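Long-range contacts in acetyltransferase (Brucella abortus str. 2308 A, PDB 4ZBG), which binds acetyl-CoA as a member of the GNAT family and probably transfers its acetyl group to an amine: residues H10-R15 / V58-G63; G67-S72 / G87-L92; V74-A79 / P157-G162. All coordinates share one frame; numbering follows the deposited sequence.

Contact 1. Residues H10-R15 / V58-G63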
loop_
_atom_site.group_PDB
_atom_site.type_symbol
_atom_site.label_atom_id
_atom_site.label_comp_id
_atom_site.label_asym_id
_atom_site.label_seq_id
_atom_site.Cartn_x
_atom_site.Cartn_y
_atom_site.Cartn_z
ATOM N N HIS A 10 -5.868 0.850 16.290
ATOM C CA HIS A 10 -5.301 2.124 15.894
ATOM C C HIS A 10 -4.317 1.921 14.756
ATOM O O HIS A 10 -3.754 0.841 14.579
ATOM C CB HIS A 10 -4.673 2.860 17.082
ATOM C CG HIS A 10 -3.287 2.413 17.418
ATOM N ND1 HIS A 10 -2.196 3.252 17.331
ATOM C CD2 HIS A 10 -2.812 1.219 17.840
ATOM C CE1 HIS A 10 -1.108 2.590 17.681
ATOM N NE2 HIS A 10 -1.454 1.355 17.996
ATOM N N ILE A 11 -4.154 2.962 13.956
ATOM C CA ILE A 11 -3.251 2.943 12.823
ATOM C C ILE A 11 -2.010 3.743 13.161
ATOM O O ILE A 11 -2.102 4.816 13.741
ATOM C CB ILE A 11 -3.961 3.477 11.571
ATOM C CG1 ILE A 11 -5.071 2.509 11.171
ATOM C CG2 ILE A 11 -2.977 3.652 10.428
ATOM C CD1 ILE A 11 -6.002 3.051 10.116
ATOM N N ARG A 12 -0.845 3.214 12.814
ATOM C CA ARG A 12 0.398 3.937 13.040
ATOM C C ARG A 12 1.420 3.541 11.989
ATOM O O ARG A 12 1.257 2.532 11.286
ATOM C CB ARG A 12 0.959 3.630 14.431
ATOM C CG ARG A 12 1.265 2.156 14.659
ATOM C CD ARG A 12 2.122 1.945 15.895
ATOM N NE ARG A 12 2.323 0.528 16.185
ATOM C CZ ARG A 12 3.267 -0.227 15.631
ATOM N NH1 ARG A 12 4.099 0.292 14.738
ATOM N NH2 ARG A 12 3.377 -1.507 15.964
ATOM N N LYS A 13 2.473 4.336 11.876
ATOM C CA LYS A 13 3.602 3.986 11.023
ATOM C C LYS A 13 4.321 2.774 11.588
ATOM O O LYS A 13 4.394 2.590 12.808
ATOM C CB LYS A 13 4.595 5.141 10.917
ATOM C CG LYS A 13 4.163 6.270 10.006
ATOM C CD LYS A 13 5.276 7.300 9.868
ATOM C CE LYS A 13 4.771 8.591 9.255
ATOM N NZ LYS A 13 5.795 9.666 9.333
ATOM N N GLU A 14 4.868 1.961 10.699
ATOM C CA GLU A 14 5.641 0.817 11.137
ATOM C C GLU A 14 6.873 1.270 11.905
ATOM O O GLU A 14 7.362 2.401 11.748
ATOM C CB GLU A 14 6.081 -0.032 9.940
ATOM C CG GLU A 14 7.294 0.516 9.205
ATOM C CD GLU A 14 7.971 -0.529 8.321
ATOM O OE1 GLU A 14 7.260 -1.325 7.676
ATOM O OE2 GLU A 14 9.222 -0.553 8.271
ATOM N N ARG A 15 7.370 0.384 12.748
ATOM C CA ARG A 15 8.692 0.551 13.319
ATOM C C ARG A 15 9.459 -0.718 12.966
ATOM O O ARG A 15 8.846 -1.730 12.633
ATOM C CB ARG A 15 8.606 0.784 14.825
ATOM C CG ARG A 15 7.762 -0.206 15.560
ATOM C CD ARG A 15 7.327 0.395 16.883
ATOM N NE ARG A 15 8.464 0.786 17.716
ATOM C CZ ARG A 15 9.074 -0.036 18.562
ATOM N NH1 ARG A 15 8.656 -1.289 18.672
ATOM N NH2 ARG A 15 10.096 0.390 19.297
ATOM N N VAL A 58 0.518 0.204 9.798
ATOM C CA VAL A 58 -0.124 -0.978 10.349
ATOM C C VAL A 58 -1.388 -0.593 11.100
ATOM O O VAL A 58 -1.480 0.490 11.684
ATOM C CB VAL A 58 0.815 -1.794 11.255
ATOM C CG1 VAL A 58 1.965 -2.382 10.453
ATOM C CG2 VAL A 58 1.311 -0.948 12.432
ATOM N N ALA A 59 -2.361 -1.496 11.071
ATOM C CA ALA A 59 -3.513 -1.451 11.952
ATOM C C ALA A 59 -3.214 -2.439 13.070
ATOM O O ALA A 59 -2.964 -3.615 12.809
ATOM C CB ALA A 59 -4.755 -1.871 11.210
ATOM N N GLU A 60 -3.251 -1.962 14.310
ATOM C CA GLU A 60 -2.844 -2.745 15.467
ATOM C C GLU A 60 -3.977 -2.775 16.482
ATOM O O GLU A 60 -4.644 -1.761 16.732
ATOM C CB GLU A 60 -1.605 -2.100 16.087
ATOM C CG GLU A 60 -0.980 -2.817 17.272
ATOM C CD GLU A 60 0.320 -2.153 17.681
ATOM O OE1 GLU A 60 0.320 -0.910 17.821
ATOM O OE2 GLU A 60 1.344 -2.856 17.827
ATOM N N GLU A 61 -4.193 -3.941 17.074
ATOM C CA GLU A 61 -5.191 -4.094 18.121
ATOM C C GLU A 61 -4.675 -5.146 19.087
ATOM O O GLU A 61 -4.249 -6.225 18.660
ATOM C CB GLU A 61 -6.507 -4.538 17.495
ATOM C CG GLU A 61 -7.692 -4.570 18.427
ATOM C CD GLU A 61 -8.923 -5.079 17.719
ATOM O OE1 GLU A 61 -9.259 -6.262 17.895
ATOM O OE2 GLU A 61 -9.543 -4.307 16.957
ATOM N N ASP A 62 -4.690 -4.832 20.383
ATOM C CA ASP A 62 -4.169 -5.740 21.407
ATOM C C ASP A 62 -2.738 -6.189 21.099
ATOM O O ASP A 62 -2.362 -7.336 21.355
ATOM C CB ASP A 62 -5.100 -6.947 21.591
ATOM C CG ASP A 62 -6.422 -6.566 22.220
ATOM O OD1 ASP A 62 -6.417 -5.714 23.134
ATOM O OD2 ASP A 62 -7.465 -7.113 21.806
ATOM N N GLY A 63 -1.948 -5.277 20.539
ATOM C CA GLY A 63 -0.555 -5.549 20.238
ATOM C C GLY A 63 -0.304 -6.414 19.019
ATOM O O GLY A 63 0.842 -6.751 18.731
#
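Val-58 meets Arg-12 in an antiparallel hydrogen-bonded pair, its N donating to Arg-12 O at 2.9 Å and its carbonyl accepting from Arg-12 N. Its CG2 sits over the centre of the Arg-12 guanidinium, 3.8 Å from CZ, a methyl laid against the flat face of a charged group. Ala-59 follows on the other face of the sheet, a non-hydrogen-bonded pair with Ile-11 whose CG1 lies 4.4 Å from Ala-59 CB. Glu-60 pairs with His-10 through two backbone bonds and then gathers both cross-strand side chains. Its CG is anti to the backbone N (chi1 -177°), and the chain runs extended from there. OE1 of Glu-60 accepts from His-10 NE2 at 2.9 Å through its anti lone pair, the ring and carboxylate being 24° apart. Arg-12 grips the same carboxylate side-on: NE reaches OE1 of Glu-60 at 3.0 Å and NH2 reaches OE2 of Glu-60 at 3.1 Å, both from above the carboxylate plane. Two donors on OE1 would favour a charged carboxylate. Arg-12 NH1 bonds to Lys-13 O and forms a salt bridge with Asp-18, which fixes the guanidinium further. Helix 100-114 packs against Ile-11 and Ala-59, Val-58 touches Ile-22 of helix 19-30, and strand 64-76 flanks strand 55-61, to which the N-terminal strand 10-13 is added antiparallel at an edge of the GNAT sheet.

Contact 2. Residues G67-S72 / G87-L92. With ACO (acetyl coenzyme *a), chain B.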
loop_
_atom_site.group_PDB
_atom_site.type_symbol
_atom_site.label_atom_id
_atom_site.label_comp_id
_atom_site.label_asym_id
_atom_site.label_seq_id
_atom_site.Cartn_x
_atom_site.Cartn_y
_atom_site.Cartn_z
ATOM N N GLY A 67 -3.433 -5.556 9.939
ATOM C CA GLY A 67 -3.377 -5.164 8.549
ATOM C C GLY A 67 -2.194 -4.273 8.309
ATOM O O GLY A 67 -1.637 -3.706 9.253
ATOM N N HIS A 68 -1.821 -4.152 7.042
ATOM C CA HIS A 68 -0.645 -3.406 6.646
ATOM C C HIS A 68 -0.862 -2.801 5.261
ATOM O O HIS A 68 -1.561 -3.378 4.420
ATOM C CB HIS A 68 0.582 -4.322 6.610
ATOM C CG HIS A 68 1.780 -3.664 6.015
ATOM N ND1 HIS A 68 2.206 -3.910 4.726
ATOM C CD2 HIS A 68 2.608 -2.718 6.517
ATOM C CE1 HIS A 68 3.257 -3.152 4.468
ATOM N NE2 HIS A 68 3.521 -2.424 5.540
ATOM N N ILE A 69 -0.249 -1.646 5.019
ATOM C CA ILE A 69 -0.243 -1.051 3.688
ATOM C C ILE A 69 1.127 -0.466 3.370
ATOM O O ILE A 69 1.754 0.152 4.236
ATOM C CB ILE A 69 -1.381 -0.027 3.528
ATOM C CG1 ILE A 69 -1.475 0.481 2.086
ATOM C CG2 ILE A 69 -1.207 1.130 4.512
ATOM C CD1 ILE A 69 -2.761 1.225 1.837
ATOM N N ALA A 70 1.570 -0.668 2.128
ATOM C CA ALA A 70 2.809 -0.101 1.612
ATOM C C ALA A 70 2.542 0.906 0.499
ATOM O O ALA A 70 1.651 0.700 -0.329
ATOM C CB ALA A 70 3.702 -1.205 1.069
ATOM N N PHE A 71 3.346 1.965 0.476
ATOM C CA PHE A 71 3.424 2.881 -0.651
ATOM C C PHE A 71 4.880 3.045 -1.037
ATOM O O PHE A 71 5.753 3.031 -0.173
ATOM C CB PHE A 71 2.875 4.254 -0.288
ATOM C CG PHE A 71 1.425 4.264 0.064
ATOM C CD1 PHE A 71 1.000 3.945 1.343
ATOM C CD2 PHE A 71 0.480 4.634 -0.880
ATOM C CE1 PHE A 71 -0.339 3.978 1.668
ATOM C CE2 PHE A 71 -0.865 4.678 -0.566
ATOM C CZ PHE A 71 -1.278 4.347 0.708
ATOM N N SER A 72 5.137 3.238 -2.330
ATOM C CA SER A 72 6.502 3.377 -2.836
ATOM C C SER A 72 6.472 4.266 -4.074
ATOM O O SER A 72 5.422 4.413 -4.702
ATOM C CB SER A 72 7.104 1.994 -3.152
ATOM O OG SER A 72 6.304 1.269 -4.060
ATOM N N GLY A 87 0.492 -0.492 -2.651
ATOM C CA GLY A 87 0.470 -1.939 -2.619
ATOM C C GLY A 87 1.782 -2.563 -2.197
ATOM O O GLY A 87 2.852 -2.007 -2.437
ATOM N N PRO A 88 1.715 -3.750 -1.585
ATOM C CA PRO A 88 0.471 -4.437 -1.217
ATOM C C PRO A 88 -0.273 -3.767 -0.066
ATOM O O PRO A 88 0.309 -3.005 0.706
ATOM C CB PRO A 88 0.970 -5.808 -0.747
ATOM C CG PRO A 88 2.333 -5.535 -0.241
ATOM C CD PRO A 88 2.910 -4.513 -1.186
ATOM N N VAL A 89 -1.570 -4.048 0.005
ATOM C CA VAL A 89 -2.366 -3.828 1.204
ATOM C C VAL A 89 -2.901 -5.196 1.609
ATOM O O VAL A 89 -3.336 -5.974 0.750
ATOM C CB VAL A 89 -3.481 -2.768 0.986
ATOM C CG1 VAL A 89 -4.392 -3.117 -0.189
ATOM C CG2 VAL A 89 -4.281 -2.565 2.269
ATOM N N SER A 90 -2.857 -5.483 2.908
ATOM C CA SER A 90 -3.134 -6.820 3.423
ATOM C C SER A 90 -3.859 -6.716 4.743
ATOM O O SER A 90 -3.457 -5.939 5.601
ATOM C CB SER A 90 -1.820 -7.566 3.702
ATOM O OG SER A 90 -0.971 -7.587 2.573
ATOM N N VAL A 91 -4.898 -7.518 4.921
ATOM C CA VAL A 91 -5.587 -7.612 6.206
ATOM C C VAL A 91 -5.712 -9.091 6.543
ATOM O O VAL A 91 -5.980 -9.899 5.659
ATOM C CB VAL A 91 -6.967 -6.906 6.167
ATOM C CG1 VAL A 91 -7.789 -7.188 7.437
ATOM C CG2 VAL A 91 -6.782 -5.404 5.966
ATOM N N LEU A 92 -5.507 -9.452 7.811
ATOM C CA LEU A 92 -5.677 -10.841 8.226
ATOM C C LEU A 92 -7.019 -11.348 7.729
ATOM O O LEU A 92 -8.035 -10.685 7.935
ATOM C CB LEU A 92 -5.659 -10.944 9.747
ATOM C CG LEU A 92 -4.298 -10.872 10.429
ATOM C CD1 LEU A 92 -4.473 -10.891 11.939
ATOM C CD2 LEU A 92 -3.405 -12.023 9.982
HETATM N N1A ACO B . -20.704 -3.737 6.327
HETATM C C2A ACO B . -20.848 -4.155 5.074
HETATM N N3A ACO B . -19.812 -4.306 4.267
HETATM C C4A ACO B . -18.576 -4.033 4.698
HETATM C C5A ACO B . -18.383 -3.596 5.988
HETATM C C6A ACO B . -19.510 -3.454 6.811
HETATM N N6A ACO B . -19.363 -3.000 8.179
HETATM N N7A ACO B . -17.071 -3.396 6.161
HETATM C C8A ACO B . -16.477 -3.693 5.015
HETATM N N9A ACO B . -17.363 -4.084 4.115
HETATM C C1B ACO B . -17.092 -4.488 2.736
HETATM C C2B ACO B . -16.586 -3.526 1.957
HETATM O O2B ACO B . -17.588 -2.648 1.397
HETATM C C3B ACO B . -15.791 -4.373 0.761
HETATM O O3B ACO B . -16.752 -4.941 -0.169
HETATM P P3B ACO B . -17.126 -4.247 -1.615
HETATM O O7A ACO B . -18.109 -5.191 -2.265
HETATM O O8A ACO B . -15.861 -4.112 -2.429
HETATM O O9A ACO B . -17.739 -2.895 -1.323
HETATM C C4B ACO B . -15.163 -5.349 1.423
HETATM O O4B ACO B . -15.942 -5.532 2.781
HETATM C C5B ACO B . -13.705 -5.084 1.843
HETATM O O5B ACO B . -13.587 -3.776 2.346
HETATM P P1A ACO B . -12.708 -3.447 3.688
HETATM O O1A ACO B . -13.298 -4.074 4.915
HETATM O O2A ACO B . -12.495 -1.959 3.700
HETATM O O3A ACO B . -11.262 -4.092 3.369
HETATM P P2A ACO B . -10.568 -5.357 4.092
HETATM O O4A ACO B . -10.185 -5.011 5.497
HETATM O O5A ACO B . -11.370 -6.609 3.874
HETATM O O6A ACO B . -9.194 -5.400 3.237
HETATM C CBP ACO B . -8.037 -6.280 1.342
HETATM C CCP ACO B . -9.237 -5.463 1.829
HETATM C CDP ACO B . -8.033 -6.253 -0.185
HETATM C CEP ACO B . -6.772 -5.638 1.899
HETATM C CAP ACO B . -8.178 -7.713 1.861
HETATM O OAP ACO B . -9.273 -8.314 1.211
HETATM C C9P ACO B . -6.938 -8.582 1.644
HETATM O O9P ACO B . -5.991 -8.556 2.372
HETATM N N8P ACO B . -6.997 -9.452 0.506
HETATM C C7P ACO B . -5.913 -10.351 0.177
HETATM C C6P ACO B . -4.687 -9.595 -0.311
HETATM C C5P ACO B . -5.027 -8.690 -1.476
HETATM O O5P ACO B . -5.572 -9.094 -2.457
HETATM N N4P ACO B . -4.657 -7.311 -1.344
HETATM C C3P ACO B . -4.944 -6.378 -2.413
HETATM C C2P ACO B . -3.918 -6.506 -3.532
HETATM S S1P ACO B . -4.174 -5.159 -4.718
HETATM C C ACO B . -3.294 -3.763 -3.998
HETATM O O ACO B . -2.622 -3.908 -3.026
HETATM C CH3 ACO B . -3.467 -2.417 -4.681
HETATM O O HOH W 1 1.083 -5.889 2.986
HETATM O O HOH W 2 4.024 0.389 -2.920
#
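Ile-69 lies alongside Val-89, the two side chains pointing the same way from a non-hydrogen-bonded pair, with Ile-69 CG1 4.0 Å from Val-89 CB. CG1 of Ile-69 stands anti to the backbone N (chi1 -174°), and CD1 beyond it also rests on the valine. Leu-104 and Ile-105 of helix 100-114 cover Ile-69 on this face. Val-91 is on the same face, opposite Gly-67, where the strands draw close: Gly-67 CA is 3.0 Å from Ser-90 O.

On the other face His-68 pairs with Ser-90 through two backbone bonds, and a water joins their side chains, 2.9 Å from His-68 ND1 in the plane of the ring and 2.7 Å from Ser-90 OG. The far nitrogen of the imidazole, NE2, is hydrogen-bonded to Ser-56, so both ends of the ring are held. Farther along, Ala-70 N bonds to Pro-88 O while Gly-87 N donates to Ala-70 O, so that two residues stand opposite one, as in a beta bulge, with the cis peptide bond before Pro-88 at that point. A bulge in this strand, beside the acetyl group, is a familiar GNAT feature. A second water donates to Gly-87 O and accepts from Ser-72 OG, bridging the two strands.

Strand 83-91 then offers its other edge to acetyl-CoA. Val-89 O receives N4P of the pantetheine arm at 2.8 Å, Val-91 N donates to O9P at 3.0 Å, and Val-89 N reaches the thioester oxygen O at 3.2 Å. The cofactor thus binds much as another strand would, as in GNAT enzymes generally. The bond from Val-89 N to the thioester oxygen would polarise that carbonyl and, as in relatives, is consistent with stabilising negative charge on the oxygen during acetyl transfer.

Contact 3. Residues V74-A79 / P157-G162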
loop_
_atom_site.group_PDB
_atom_site.type_symbol
_atom_site.label_atom_id
_atom_site.label_comp_id
_atom_site.label_asym_id
_atom_site.label_seq_id
_atom_site.Cartn_x
_atom_site.Cartn_y
_atom_site.Cartn_z
ATOM N N VAL A 74 6.687 5.622 -7.837
ATOM C CA VAL A 74 6.684 5.110 -9.198
ATOM C C VAL A 74 7.327 6.154 -10.090
ATOM O O VAL A 74 7.211 7.353 -9.848
ATOM C CB VAL A 74 5.265 4.753 -9.706
ATOM C CG1 VAL A 74 4.631 3.679 -8.846
ATOM C CG2 VAL A 74 4.374 5.995 -9.802
ATOM N N LEU A 75 8.029 5.697 -11.113
ATOM C CA LEU A 75 8.569 6.602 -12.118
ATOM C C LEU A 75 7.556 6.724 -13.231
ATOM O O LEU A 75 6.867 5.756 -13.555
ATOM C CB LEU A 75 9.870 6.057 -12.699
ATOM C CG LEU A 75 11.018 5.890 -11.707
ATOM C CD1 LEU A 75 12.232 5.301 -12.394
ATOM C CD2 LEU A 75 11.369 7.218 -11.065
ATOM N N ILE A 76 7.472 7.912 -13.817
ATOM C CA ILE A 76 6.625 8.129 -14.982
ATOM C C ILE A 76 7.528 8.590 -16.112
ATOM O O ILE A 76 8.137 9.655 -16.026
ATOM C CB ILE A 76 5.513 9.138 -14.698
ATOM C CG1 ILE A 76 4.602 8.624 -13.582
ATOM C CG2 ILE A 76 4.714 9.412 -15.977
ATOM C CD1 ILE A 76 3.627 9.665 -13.084
ATOM N N GLY A 77 7.623 7.791 -17.170
ATOM C CA GLY A 77 8.574 8.073 -18.230
ATOM C C GLY A 77 9.992 8.224 -17.705
ATOM O O GLY A 77 10.786 9.005 -18.238
ATOM N N GLY A 78 10.311 7.474 -16.656
ATOM C CA GLY A 78 11.642 7.492 -16.079
ATOM C C GLY A 78 11.899 8.617 -15.098
ATOM O O GLY A 78 13.005 8.728 -14.565
ATOM N N ALA A 79 10.886 9.444 -14.846
ATOM C CA ALA A 79 11.062 10.622 -14.002
ATOM C C ALA A 79 10.345 10.502 -12.664
ATOM O O ALA A 79 9.291 9.878 -12.566
ATOM C CB ALA A 79 10.582 11.860 -14.723
ATOM N N PRO A 157 -2.998 18.235 -10.499
ATOM C CA PRO A 157 -3.236 17.958 -11.920
ATOM C C PRO A 157 -3.292 16.462 -12.213
ATOM O O PRO A 157 -2.744 15.657 -11.450
ATOM C CB PRO A 157 -2.017 18.581 -12.607
ATOM C CG PRO A 157 -1.540 19.624 -11.661
ATOM C CD PRO A 157 -1.807 19.074 -10.293
ATOM N N ASP A 158 -3.951 16.095 -13.308
ATOM C CA ASP A 158 -4.086 14.691 -13.674
ATOM C C ASP A 158 -2.730 14.064 -13.939
ATOM O O ASP A 158 -1.750 14.760 -14.204
ATOM C CB ASP A 158 -5.000 14.518 -14.886
ATOM C CG ASP A 158 -6.459 14.740 -14.546
ATOM O OD1 ASP A 158 -6.992 13.986 -13.702
ATOM O OD2 ASP A 158 -7.071 15.664 -15.122
ATOM N N MET A 159 -2.686 12.741 -13.862
ATOM C CA MET A 159 -1.439 12.015 -13.985
ATOM C C MET A 159 -0.761 12.321 -15.304
ATOM O O MET A 159 -1.372 12.190 -16.365
ATOM C CB MET A 159 -1.685 10.519 -13.879
ATOM C CG MET A 159 -0.425 9.741 -13.638
ATOM S SD MET A 159 -0.751 7.986 -13.525
ATOM C CE MET A 159 0.927 7.402 -13.417
ATOM N N PRO A 160 0.508 12.745 -15.242
ATOM C CA PRO A 160 1.254 13.018 -16.469
ATOM C C PRO A 160 1.462 11.741 -17.267
ATOM O O PRO A 160 1.487 10.646 -16.707
ATOM C CB PRO A 160 2.589 13.550 -15.949
ATOM C CG PRO A 160 2.714 12.978 -14.591
ATOM C CD PRO A 160 1.332 12.942 -14.040
ATOM N N GLN A 161 1.613 11.888 -18.575
ATOM C CA GLN A 161 1.748 10.744 -19.460
ATOM C C GLN A 161 3.163 10.191 -19.424
ATOM O O GLN A 161 4.124 10.924 -19.180
ATOM C CB GLN A 161 1.383 11.143 -20.889
ATOM C CG GLN A 161 -0.085 11.457 -21.088
ATOM C CD GLN A 161 -0.947 10.211 -21.084
ATOM O OE1 GLN A 161 -0.773 9.320 -21.918
ATOM N NE2 GLN A 161 -1.876 10.138 -20.140
ATOM N N GLY A 162 3.280 8.895 -19.692
ATOM C CA GLY A 162 4.553 8.202 -19.674
ATOM C C GLY A 162 4.402 6.822 -19.069
ATOM O O GLY A 162 3.472 6.574 -18.303
#
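Ile-76 CD1 touches Met-159 CE at 3.5 Å and Pro-160 CG at 3.8 Å, and these two apolar meetings carry the contact. The isoleucine and methionine side chains slant across one another, while the proline ring is crossed at about a right angle. The branches of Ile-76 divide the work. CG1 stands beside the backbone N and anti to the carbonyl carbon (chi1 -61°), and CD1 beyond it serves the two side chains. CG2 instead rests against main-chain oxygens, 3.5 Å from Pro-160 O and 3.6 Å from Gln-161 O.

CG of Met-159 is anti to the backbone N (chi1 -165°) and the chain stays extended beyond it, its CE meeting the isoleucine. Beside this cluster the two backbones come together at glycines, Gly-77 N lying 3.9 Å from Gly-162 C.

One step outward, a type I' beta turn from Ile-76 to Ala-79 positions the isoleucine. It is closed by paired bonds, Ile-76 N to Ala-79 O and Ala-79 N to Ile-76 O, both 3.0 Å, and the positive phi of Gly-77 and Gly-78 suits their places in it. Trp-83 of strand 83-91 adjoins Ile-76, Met-159 and Pro-160 alike, Val-121 also touches Met-159, and Gly-77 is tied by its backbone to Asp-163.

Between the two segments, then, cohesion comes from van der Waals contact alone. The carbonyl oxygens of Pro-160 and Gly-162 find polar partners elsewhere, in a glycerol probably taken from the crystallisation liquor, and the contact joins a surface hairpin turn to the loop before strand 164-165 through apolar packing.

From the N terminus, contact 1 closes first, bringing strand 10-13 beside strand 55-61 across the two helices 19-30 and 40-49. Contact 2 opens only afterwards and closes the hairpin of strands 64-76 and 83-91. The two meet where the neighbouring strands 55-61 and 64-76 pair, probably through a bond from Ala-59 N to Gly-67 O at 3.0 Å. Contact 3 begins inside the loop of contact 2, further along strand 64-76, and ends much later at 157-162, so contacts 2 and 3 cross. Contacts 1 and 3 lie on opposite sides of the chain's centre, their own centres about 32 Å apart, joined by one sheet.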